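Local coordinates for putative secreted protein (Streptomyces sp. SirexAA-E, PDB 4PEY), which hydrolyses laminarin and laminarioligosaccharides as an exo-beta-1,3-glucanase, acting from the non-reducing ends and yielding glucose and laminaribiose, at residues 68-73 with 92-97; 102-107 with 151-156; 125-130 with 145-150. The protein carries 1 engineered substitution. All blocks are in the same frame, centred on the assembly; numbering follows the deposited sequence.

Interaction 1 (68-73 with 92-97). With BGC (beta-D-glucopyranose), chain C; BGC (beta-D-glucopyranose), chain B; BGC (beta-D-glucopyranose), chain D.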
loop_
_atom_site.group_PDB
_atom_site.type_symbol
_atom_site.label_atom_id
_atom_site.label_comp_id
_atom_site.label_asym_id
_atom_site.label_seq_id
_atom_site.Cartn_x
_atom_site.Cartn_y
_atom_site.Cartn_z
ATOM N N ASN A 68 -25.170 -2.923 4.143
ATOM C CA ASN A 68 -23.970 -3.584 4.625
ATOM C C ASN A 68 -23.189 -3.974 3.394
ATOM O O ASN A 68 -23.451 -5.008 2.770
ATOM C CB ASN A 68 -24.282 -4.807 5.504
ATOM C CG ASN A 68 -23.021 -5.444 6.086
ATOM O OD1 ASN A 68 -21.927 -4.867 6.012
ATOM N ND2 ASN A 68 -23.165 -6.634 6.666
ATOM N N ALA A 69 -22.263 -3.107 3.007
ATOM C CA ALA A 69 -21.476 -3.330 1.806
ATOM C C ALA A 69 -20.274 -4.194 2.149
ATOM O O ALA A 69 -19.268 -3.694 2.660
ATOM C CB ALA A 69 -21.038 -1.993 1.189
ATOM N N GLN A 70 -20.385 -5.494 1.888
ATOM C CA GLN A 70 -19.267 -6.398 2.113
ATOM C C GLN A 70 -18.343 -6.300 0.920
ATOM O O GLN A 70 -18.790 -6.391 -0.230
ATOM C CB GLN A 70 -19.742 -7.838 2.313
ATOM C CG GLN A 70 -20.546 -8.049 3.593
ATOM C CD GLN A 70 -20.940 -9.499 3.793
ATOM O OE1 GLN A 70 -20.138 -10.316 4.244
ATOM N NE2 GLN A 70 -22.181 -9.827 3.450
ATOM N N ILE A 71 -17.055 -6.120 1.198
ATOM C CA ILE A 71 -16.064 -5.852 0.167
ATOM C C ILE A 71 -15.161 -7.063 -0.052
ATOM O O ILE A 71 -14.417 -7.459 0.853
ATOM C CB ILE A 71 -15.214 -4.618 0.540
ATOM C CG1 ILE A 71 -16.126 -3.438 0.922
ATOM C CG2 ILE A 71 -14.262 -4.263 -0.587
ATOM C CD1 ILE A 71 -17.127 -3.022 -0.156
ATOM N N GLY A 72 -15.249 -7.666 -1.242
ATOM C CA GLY A 72 -14.400 -8.790 -1.606
ATOM C C GLY A 72 -13.130 -8.372 -2.320
ATOM O O GLY A 72 -12.741 -7.203 -2.265
ATOM N N PHE A 73 -12.477 -9.321 -2.988
ATOM C CA PHE A 73 -11.263 -9.028 -3.743
ATOM C C PHE A 73 -11.530 -8.047 -4.885
ATOM O O PHE A 73 -12.620 -8.038 -5.457
ATOM C CB PHE A 73 -10.653 -10.313 -4.316
ATOM C CG PHE A 73 -9.960 -11.168 -3.290
ATOM C CD1 PHE A 73 -10.637 -12.197 -2.644
ATOM C CD2 PHE A 73 -8.630 -10.921 -2.952
ATOM C CE1 PHE A 73 -9.992 -12.981 -1.695
ATOM C CE2 PHE A 73 -7.980 -11.695 -2.008
ATOM C CZ PHE A 73 -8.660 -12.727 -1.375
ATOM N N ASP A 92 -22.652 -0.163 7.017
ATOM C CA ASP A 92 -21.273 -0.598 7.175
ATOM C C ASP A 92 -20.553 -0.791 5.848
ATOM O O ASP A 92 -21.177 -1.072 4.816
ATOM C CB ASP A 92 -21.213 -1.923 7.950
ATOM C CG ASP A 92 -21.759 -1.816 9.371
ATOM O OD1 ASP A 92 -22.937 -1.424 9.553
ATOM O OD2 ASP A 92 -21.008 -2.151 10.311
ATOM N N VAL A 93 -19.234 -0.652 5.894
ATOM C CA VAL A 93 -18.363 -1.123 4.828
ATOM C C VAL A 93 -17.502 -2.213 5.468
ATOM O O VAL A 93 -16.576 -1.932 6.234
ATOM C CB VAL A 93 -17.509 0.014 4.224
ATOM C CG1 VAL A 93 -16.483 -0.544 3.266
ATOM C CG2 VAL A 93 -18.405 1.015 3.501
ATOM N N THR A 94 -17.855 -3.459 5.178
ATOM C CA THR A 94 -17.366 -4.605 5.934
ATOM C C THR A 94 -16.356 -5.459 5.191
ATOM O O THR A 94 -16.599 -5.852 4.049
ATOM C CB THR A 94 -18.548 -5.509 6.334
ATOM O OG1 THR A 94 -19.445 -4.767 7.171
ATOM C CG2 THR A 94 -18.075 -6.778 7.062
ATOM N N VAL A 95 -15.230 -5.754 5.838
ATOM C CA VAL A 95 -14.398 -6.875 5.422
ATOM C C VAL A 95 -14.256 -7.849 6.592
ATOM O O VAL A 95 -13.879 -7.454 7.704
ATOM C CB VAL A 95 -13.001 -6.428 4.932
ATOM C CG1 VAL A 95 -12.140 -7.638 4.587
ATOM C CG2 VAL A 95 -13.116 -5.513 3.715
ATOM N N ASP A 96 -14.584 -9.115 6.343
ATOM C CA ASP A 96 -14.430 -10.175 7.342
ATOM C C ASP A 96 -13.742 -11.348 6.644
ATOM O O ASP A 96 -13.379 -11.250 5.464
ATOM C CB ASP A 96 -15.786 -10.576 7.950
ATOM C CG ASP A 96 -15.661 -11.249 9.329
ATOM O OD1 ASP A 96 -14.542 -11.583 9.782
ATOM O OD2 ASP A 96 -16.715 -11.473 9.961
ATOM N N ALA A 97 -13.543 -12.449 7.358
ATOM C CA ALA A 97 -12.727 -13.531 6.825
ATOM C C ALA A 97 -13.448 -14.882 6.760
ATOM O O ALA A 97 -12.814 -15.933 6.854
ATOM C CB ALA A 97 -11.449 -13.653 7.645
HETATM C C2 BGC C . -20.016 -11.052 8.422
HETATM C C3 BGC C . -21.283 -10.213 8.483
HETATM C C4 BGC C . -22.183 -10.554 7.303
HETATM C C5 BGC C . -22.414 -12.060 7.204
HETATM C C6 BGC C . -23.181 -12.389 5.926
HETATM C C1 BGC C . -20.400 -12.527 8.370
HETATM O O2 BGC C . -19.199 -10.782 9.543
HETATM O O3 BGC C . -20.938 -8.846 8.436
HETATM O O4 BGC C . -23.419 -9.886 7.436
HETATM O O5 BGC C . -21.183 -12.760 7.214
HETATM O O6 BGC C . -23.415 -13.777 5.859
HETATM C C2 BGC B . -19.985 -7.387 10.202
HETATM C C3 BGC B . -20.371 -6.625 11.465
HETATM C C4 BGC B . -21.713 -5.911 11.293
HETATM C C5 BGC B . -22.765 -6.857 10.721
HETATM C C6 BGC B . -24.047 -6.116 10.362
HETATM C C1 BGC B . -21.142 -8.281 9.774
HETATM O O2 BGC B . -18.824 -8.168 10.433
HETATM O O3 BGC B . -19.357 -5.698 11.766
HETATM O O4 BGC B . -22.161 -5.422 12.543
HETATM O O5 BGC B . -22.282 -7.480 9.551
HETATM O O6 BGC B . -25.119 -7.028 10.264
HETATM C C2 BGC D . -17.846 -14.935 9.305
HETATM C C3 BGC D . -19.173 -14.645 8.616
HETATM C C4 BGC D . -19.422 -15.608 7.456
HETATM C C5 BGC D . -19.197 -17.055 7.887
HETATM C C6 BGC D . -19.363 -18.016 6.702
HETATM C C1 BGC D . -17.671 -16.413 9.620
HETATM O O1 BGC D . -16.332 -16.598 10.049
HETATM O O2 BGC D . -17.769 -14.170 10.494
HETATM O O3 BGC D . -19.140 -13.311 8.154
HETATM O O4 BGC D . -20.747 -15.449 6.989
HETATM O O5 BGC D . -17.911 -17.205 8.464
HETATM O O6 BGC D . -18.507 -17.651 5.632
HETATM O O HOH W 1 -17.436 -10.190 4.892
HETATM O O HOH W 2 -15.472 -9.100 3.206
#
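Asn68, Ala69 and Gln70 pair in parallel with Asp92, Val93 and Thr94, a rung-to-rung contact in the N-terminal parallel beta-helix of this family 55 hydrolase. The ladder runs through Ala69, whose N donates to Asp92 O and whose O accepts from Thr94 N; Ile71 N extends it to Thr94 O at 2.9 Å. The face with Ala69 and Val93 is apolar, and just past the strand Ile71 CG1 joins it, 3.7 Å from Val93 CG1; Ile77 of strand 75-79 packs on all three. The other face, with Asn68, Gln70, Asp92 and Thr94, lines a bound laminaritriose. Asn68 CG is anti to its backbone N (chi1 -176°), and OD1 receives Thr94 OG1 on an in-plane lone pair at 2.7 Å. That bond steadies the amide with Asn68 ND2 3.1 Å from O5 of the chain B glucose. An alanine here would probably leave Thr94 OG1 without this acceptor and open a gap beside the sugar. Asp92 OD1 turns to Val120 N. Past the strand, Asp96 OD2 accepts O2 of the chain C glucose at 2.6 Å and O2 of the chain D glucose at 2.9 Å. A single carboxylate oxygen accepts from the O2 hydroxyls of two successive glucoses.

Interaction 2 (102-107 with 151-156). With BGC (beta-D-glucopyranose), chain E; BGC (beta-D-glucopyranose), chain F; BGC (beta-D-glucopyranose), chain G.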
loop_
_atom_site.group_PDB
_atom_site.type_symbol
_atom_site.label_atom_id
_atom_site.label_comp_id
_atom_site.label_asym_id
_atom_site.label_seq_id
_atom_site.Cartn_x
_atom_site.Cartn_y
_atom_site.Cartn_z
ATOM N N GLY A 102 -12.020 -17.563 9.046
ATOM C CA GLY A 102 -11.626 -16.682 10.131
ATOM C C GLY A 102 -10.201 -16.173 10.054
ATOM O O GLY A 102 -9.791 -15.342 10.869
ATOM N N ASN A 103 -9.446 -16.666 9.074
ATOM C CA ASN A 103 -8.067 -16.241 8.839
ATOM C C ASN A 103 -8.100 -15.060 7.870
ATOM O O ASN A 103 -8.507 -15.226 6.729
ATOM C CB ASN A 103 -7.255 -17.418 8.275
ATOM C CG ASN A 103 -5.783 -17.089 8.039
ATOM O OD1 ASN A 103 -5.406 -15.937 7.832
ATOM N ND2 ASN A 103 -4.944 -18.125 8.043
ATOM N N ALA A 104 -7.688 -13.877 8.323
ATOM C CA ALA A 104 -7.764 -12.661 7.498
ATOM C C ALA A 104 -6.478 -12.346 6.721
ATOM O O ALA A 104 -6.394 -11.294 6.072
ATOM C CB ALA A 104 -8.138 -11.456 8.371
ATOM N N THR A 105 -5.493 -13.245 6.755
ATOM C CA THR A 105 -4.186 -12.946 6.167
ATOM C C THR A 105 -4.117 -13.044 4.641
ATOM O O THR A 105 -3.038 -12.861 4.067
ATOM C CB THR A 105 -3.060 -13.856 6.739
ATOM O OG1 THR A 105 -3.328 -15.233 6.431
ATOM C CG2 THR A 105 -2.918 -13.664 8.242
ATOM N N GLN A 106 -5.237 -13.321 3.978
ATOM C CA GLN A 106 -5.258 -13.207 2.518
ATOM C C GLN A 106 -6.320 -12.203 2.046
ATOM O O GLN A 106 -6.719 -12.210 0.880
ATOM C CB GLN A 106 -5.452 -14.592 1.868
ATOM C CG GLN A 106 -4.256 -15.499 2.196
ATOM C CD GLN A 106 -4.258 -16.866 1.541
ATOM O OE1 GLN A 106 -5.017 -17.141 0.609
ATOM N NE2 GLN A 106 -3.374 -17.733 2.026
ATOM N N ASN A 107 -6.741 -11.313 2.944
ATOM C CA ASN A 107 -7.729 -10.290 2.589
ATOM C C ASN A 107 -7.040 -9.077 1.950
ATOM O O ASN A 107 -6.838 -8.036 2.601
ATOM C CB ASN A 107 -8.552 -9.878 3.818
ATOM C CG ASN A 107 -9.649 -10.894 4.156
ATOM O OD1 ASN A 107 -9.848 -11.867 3.424
ATOM N ND2 ASN A 107 -10.364 -10.670 5.267
ATOM N N GLY A 151 -9.042 -14.235 14.667
ATOM C CA GLY A 151 -8.031 -15.015 13.972
ATOM C C GLY A 151 -6.907 -14.159 13.398
ATOM O O GLY A 151 -6.839 -12.953 13.634
ATOM N N TRP A 152 -6.028 -14.786 12.628
ATOM C CA TRP A 152 -4.822 -14.129 12.140
ATOM C C TRP A 152 -5.112 -12.954 11.204
ATOM O O TRP A 152 -6.009 -13.019 10.361
ATOM C CB TRP A 152 -3.935 -15.130 11.407
ATOM C CG TRP A 152 -3.404 -16.259 12.240
ATOM C CD1 TRP A 152 -3.579 -16.466 13.586
ATOM C CD2 TRP A 152 -2.603 -17.340 11.769
ATOM N NE1 TRP A 152 -2.929 -17.619 13.972
ATOM C CE2 TRP A 152 -2.321 -18.171 12.875
ATOM C CE3 TRP A 152 -2.093 -17.689 10.514
ATOM C CZ2 TRP A 152 -1.555 -19.327 12.760
ATOM C CZ3 TRP A 152 -1.331 -18.837 10.402
ATOM C CH2 TRP A 152 -1.069 -19.642 11.518
ATOM N N ALA A 153 -4.330 -11.890 11.336
ATOM C CA ALA A 153 -4.509 -10.716 10.486
ATOM C C ALA A 153 -3.204 -9.944 10.369
ATOM O O ALA A 153 -2.471 -9.812 11.354
ATOM C CB ALA A 153 -5.624 -9.821 11.035
ATOM N N SER A 154 -2.930 -9.420 9.171
ATOM C CA SER A 154 -1.657 -8.756 8.888
ATOM C C SER A 154 -1.809 -7.496 8.017
ATOM O O SER A 154 -1.283 -7.428 6.901
ATOM C CB SER A 154 -0.701 -9.757 8.224
ATOM O OG SER A 154 0.558 -9.182 7.909
ATOM N N GLY A 155 -2.528 -6.498 8.536
ATOM C CA GLY A 155 -2.686 -5.216 7.860
ATOM C C GLY A 155 -1.518 -4.292 8.178
ATOM O O GLY A 155 -0.453 -4.766 8.576
ATOM N N GLY A 156 -1.676 -2.982 8.006
ATOM C CA GLY A 156 -2.865 -2.350 7.478
ATOM C C GLY A 156 -2.559 -0.864 7.385
ATOM O O GLY A 156 -1.512 -0.404 7.865
HETATM C C2 BGC E . 0.344 -14.513 13.418
HETATM C C3 BGC E . 0.742 -15.653 12.488
HETATM C C4 BGC E . 1.698 -16.605 13.193
HETATM C C5 BGC E . 1.061 -17.050 14.504
HETATM C C6 BGC E . 1.973 -18.004 15.264
HETATM C C1 BGC E . -0.155 -15.054 14.755
HETATM O O1 BGC E . -0.364 -13.972 15.639
HETATM O O2 BGC E . -0.656 -13.725 12.811
HETATM O O3 BGC E . 1.396 -15.044 11.308
HETATM O O4 BGC E . 1.957 -17.724 12.367
HETATM O O5 BGC E . 0.828 -15.911 15.298
HETATM O O6 BGC E . 1.278 -18.477 16.404
HETATM C C2 BGC F . 1.467 -14.488 9.004
HETATM C C3 BGC F . 1.438 -15.027 7.580
HETATM C C4 BGC F . 2.256 -16.307 7.498
HETATM C C5 BGC F . 1.758 -17.291 8.542
HETATM C C6 BGC F . 2.565 -18.582 8.479
HETATM C C1 BGC F . 1.110 -15.561 10.024
HETATM O O2 BGC F . 0.522 -13.444 9.107
HETATM O O3 BGC F . 2.021 -13.977 6.777
HETATM O O4 BGC F . 2.153 -16.837 6.190
HETATM O O5 BGC F . 1.908 -16.714 9.827
HETATM O O6 BGC F . 2.044 -19.504 9.414
HETATM C C2 BGC G . 2.143 -12.761 4.730
HETATM C C3 BGC G . 1.533 -12.616 3.339
HETATM C C4 BGC G . 1.053 -13.972 2.846
HETATM C C5 BGC G . 0.077 -14.564 3.850
HETATM C C6 BGC G . -0.451 -15.906 3.368
HETATM C C1 BGC G . 1.248 -13.572 5.670
HETATM O O2 BGC G . 2.389 -11.469 5.269
HETATM O O3 BGC G . 2.502 -12.115 2.442
HETATM O O4 BGC G . 0.452 -13.855 1.578
HETATM O O5 BGC G . 0.766 -14.757 5.063
HETATM O O6 BGC G . 0.581 -16.864 3.433
HETATM O O HOH W 3 -11.293 -15.161 13.146
#
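Ala104 and Trp152 are joined by a backbone hydrogen bond: N of Ala104 donates to O of Trp152 at 2.8 Å. It is the one direct hydrogen bond between 102-107 and 151-156, and a water adds a second polar link by donating to Gly102 O and accepting from Gly151 N. Gly151 suits its place because a CB there would collide with Gly102 O. Within 102-107, Asn103 OD1 takes two donors from Thr105: the backbone N, which makes an Asx turn, and OG1 at 2.6 Å. Chi1 of 62° sets Thr105 OG1 for that bond and leaves CG2 anti to the carbonyl carbon, where the methyl meets Trp152 CB at 3.6 Å.

The remaining contacts are van der Waals ones. Ala104 CB and Ala153 CB meet at 4.0 Å, small side chains that let the backbones come close. Asn103 ND2 approaches Trp152 CE3 obliquely at 3.8 Å, the amide plane 69° from the ring. The chain E glucose lies against one face of the Trp152 indole, its C3 3.8 Å above the ring centre, and O6 of the chain F glucose nears CZ3 obliquely; the flat indole of Trp152, an established substrate-binding residue like Gly151, suits packing against the C-H groups of the sugar. Both segments are loops of the beta-helix: 102-107 links strand 87-94 to strand 110-113, and the loop 151-156 leads from strand 138-144 into strand 157-159.

Interaction 3 (125-130 with 145-150). With BGC (beta-D-glucopyranose), chain B.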
loop_
_atom_site.group_PDB
_atom_site.type_symbol
_atom_site.label_atom_id
_atom_site.label_comp_id
_atom_site.label_asym_id
_atom_site.label_seq_id
_atom_site.Cartn_x
_atom_site.Cartn_y
_atom_site.Cartn_z
ATOM N N ARG A 125 -16.409 -3.118 10.911
ATOM C CA ARG A 125 -15.322 -4.095 10.841
ATOM C C ARG A 125 -14.598 -4.034 9.501
ATOM O O ARG A 125 -15.202 -4.261 8.442
ATOM C CB ARG A 125 -15.834 -5.520 11.075
ATOM C CG ARG A 125 -14.701 -6.549 11.126
ATOM C CD ARG A 125 -15.204 -7.982 11.009
ATOM N NE ARG A 125 -16.318 -8.247 11.914
ATOM C CZ ARG A 125 -16.184 -8.543 13.202
ATOM N NH1 ARG A 125 -17.260 -8.771 13.943
ATOM N NH2 ARG A 125 -14.977 -8.607 13.750
ATOM N N TRP A 126 -13.299 -3.738 9.556
ATOM C CA TRP A 126 -12.431 -3.674 8.370
ATOM C C TRP A 126 -11.253 -4.628 8.601
ATOM O O TRP A 126 -10.132 -4.205 8.902
ATOM C CB TRP A 126 -11.970 -2.227 8.120
ATOM C CG TRP A 126 -11.165 -1.961 6.860
ATOM C CD1 TRP A 126 -9.826 -1.683 6.787
ATOM C CD2 TRP A 126 -11.656 -1.914 5.511
ATOM N NE1 TRP A 126 -9.453 -1.478 5.482
ATOM C CE2 TRP A 126 -10.554 -1.617 4.676
ATOM C CE3 TRP A 126 -12.915 -2.099 4.927
ATOM C CZ2 TRP A 126 -10.674 -1.501 3.286
ATOM C CZ3 TRP A 126 -13.034 -1.978 3.545
ATOM C CH2 TRP A 126 -11.915 -1.689 2.741
ATOM N N ALA A 127 -11.526 -5.927 8.492
ATOM C CA ALA A 127 -10.552 -6.948 8.877
ATOM C C ALA A 127 -9.702 -7.370 7.687
ATOM O O ALA A 127 -9.927 -8.417 7.072
ATOM C CB ALA A 127 -11.262 -8.149 9.485
ATOM N N VAL A 128 -8.714 -6.541 7.378
ATOM C CA VAL A 128 -7.933 -6.688 6.162
ATOM C C VAL A 128 -6.488 -7.037 6.452
ATOM O O VAL A 128 -6.006 -6.866 7.582
ATOM C CB VAL A 128 -7.967 -5.391 5.336
ATOM C CG1 VAL A 128 -9.402 -5.078 4.922
ATOM C CG2 VAL A 128 -7.376 -4.229 6.139
ATOM N N SER A 129 -5.787 -7.529 5.436
ATOM C CA SER A 129 -4.330 -7.549 5.510
ATOM C C SER A 129 -3.779 -6.538 4.509
ATOM O O SER A 129 -4.283 -5.409 4.450
ATOM C CB SER A 129 -3.791 -8.961 5.302
ATOM O OG SER A 129 -4.153 -9.727 6.448
ATOM N N GLN A 130 -2.756 -6.900 3.739
ATOM C CA GLN A 130 -2.053 -5.895 2.933
ATOM C C GLN A 130 -2.815 -5.419 1.688
ATOM O O GLN A 130 -3.701 -6.117 1.172
ATOM C CB GLN A 130 -0.671 -6.427 2.527
ATOM C CG GLN A 130 0.279 -6.674 3.708
ATOM C CD GLN A 130 0.302 -8.135 4.161
ATOM O OE1 GLN A 130 -0.630 -8.898 3.891
ATOM N NE2 GLN A 130 1.381 -8.530 4.837
ATOM N N LEU A 145 -10.547 -3.913 13.569
ATOM C CA LEU A 145 -9.673 -4.335 12.478
ATOM C C LEU A 145 -9.466 -5.846 12.422
ATOM O O LEU A 145 -8.726 -6.346 11.571
ATOM C CB LEU A 145 -8.310 -3.644 12.597
ATOM C CG LEU A 145 -8.358 -2.118 12.702
ATOM C CD1 LEU A 145 -6.938 -1.557 12.815
ATOM C CD2 LEU A 145 -9.081 -1.528 11.497
ATOM N N ALA A 146 -10.125 -6.574 13.316
ATOM C CA ALA A 146 -9.894 -8.013 13.429
ATOM C C ALA A 146 -11.073 -8.819 12.888
ATOM O O ALA A 146 -12.219 -8.382 12.975
ATOM C CB ALA A 146 -9.615 -8.393 14.891
ATOM N N PRO A 147 -10.797 -10.004 12.328
ATOM C CA PRO A 147 -11.902 -10.842 11.857
ATOM C C PRO A 147 -12.735 -11.335 13.032
ATOM O O PRO A 147 -12.235 -11.380 14.162
ATOM C CB PRO A 147 -11.187 -12.002 11.152
ATOM C CG PRO A 147 -9.847 -12.075 11.822
ATOM C CD PRO A 147 -9.485 -10.639 12.111
ATOM N N ASP A 148 -13.993 -11.677 12.773
ATOM C CA ASP A 148 -14.831 -12.268 13.802
ATOM C C ASP A 148 -14.156 -13.548 14.271
ATOM O O ASP A 148 -13.841 -14.418 13.457
ATOM C CB ASP A 148 -16.234 -12.544 13.262
ATOM C CG ASP A 148 -17.235 -12.840 14.354
ATOM O OD1 ASP A 148 -16.903 -12.666 15.545
ATOM O OD2 ASP A 148 -18.368 -13.232 14.014
ATOM N N GLY A 149 -13.903 -13.641 15.573
ATOM C CA GLY A 149 -13.208 -14.784 16.137
ATOM C C GLY A 149 -11.766 -14.482 16.509
ATOM O O GLY A 149 -11.099 -15.302 17.137
ATOM N N TYR A 150 -11.288 -13.310 16.097
ATOM C CA TYR A 150 -9.942 -12.817 16.416
ATOM C C TYR A 150 -8.821 -13.692 15.860
ATOM O O TYR A 150 -7.772 -13.849 16.488
ATOM C CB TYR A 150 -9.770 -12.659 17.931
ATOM C CG TYR A 150 -10.831 -11.789 18.578
ATOM C CD1 TYR A 150 -11.727 -12.320 19.497
ATOM C CD2 TYR A 150 -10.947 -10.444 18.251
ATOM C CE1 TYR A 150 -12.697 -11.527 20.084
ATOM C CE2 TYR A 150 -11.916 -9.646 18.830
ATOM C CZ TYR A 150 -12.788 -10.191 19.745
ATOM O OH TYR A 150 -13.754 -9.397 20.326
HETATM C C2 BGC B . -19.985 -7.387 10.202
HETATM C C3 BGC B . -20.371 -6.625 11.465
HETATM C C4 BGC B . -21.713 -5.911 11.293
HETATM C C5 BGC B . -22.765 -6.857 10.721
HETATM C C6 BGC B . -24.047 -6.116 10.362
HETATM C C1 BGC B . -21.142 -8.281 9.774
HETATM O O2 BGC B . -18.824 -8.168 10.433
HETATM O O3 BGC B . -19.357 -5.698 11.766
HETATM O O4 BGC B . -22.161 -5.422 12.543
HETATM O O5 BGC B . -22.282 -7.480 9.551
HETATM O O6 BGC B . -25.119 -7.028 10.264
HETATM O O HOH W 4 -13.511 -9.324 15.879
#
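Arg125 NH2, in the conformer described here (one of two modelled), gives a bond to Ala146 O at 2.9 Å and another to a water at 2.7 Å that in turn donates to Pro147 O. Ala146 and Pro147 belong to a loop of the beta-helix that closes in a type II turn from Pro147 to Tyr150, with Gly149 at the position of positive phi and Tyr150 N bonded to Pro147 O. The arginine chain bends at chi3 (-49°), and Arg125 NE reaches O2 of the chain B glucose at 2.9 Å, with an N-H...O angle of 167°. Ala146 O, the sugar O2 and the water lie at the guanidinium edge, in its plane, while Asp148 covers one face: Asp148 CB stands 3.9 Å above the Arg125 guanidinium plane, offset toward the rim. Arg125 NH1 and Asp148 OD1 are 4.2 Å apart, the oxygen well out of the guanidinium plane, so only the opposite charges can be expected to attract. Alanine suits the centre of the inverse gamma turn at Ala127, since its CB already comes within 3.4 Å of Pro147 N. The CA-H of Ala127 points at Leu145 O, CA to O 3.3 Å.

Interaction 3 is nested within the loop closed by interaction 2, their centres about 6 Å apart, and Ser129 OG bonds Ala104 O at 2.8 Å between them. Interaction 1, about 10 Å from interaction 3 and 13 Å from interaction 2 between centres, carries the preceding turn of the helix: Val95 O accepts from Ala127 N at 2.9 Å. The three contacts border two sugar sites. Interactions 1 and 3 share the chain B glucose of one laminaritriose, reached from Asn68 and Arg125. Interaction 2 borders the other triose, which lies in the catalytic pocket, where Ala458 is an engineered replacement at the inferred proton-donor position; Gln130 of interaction 3 also binds there through NE2.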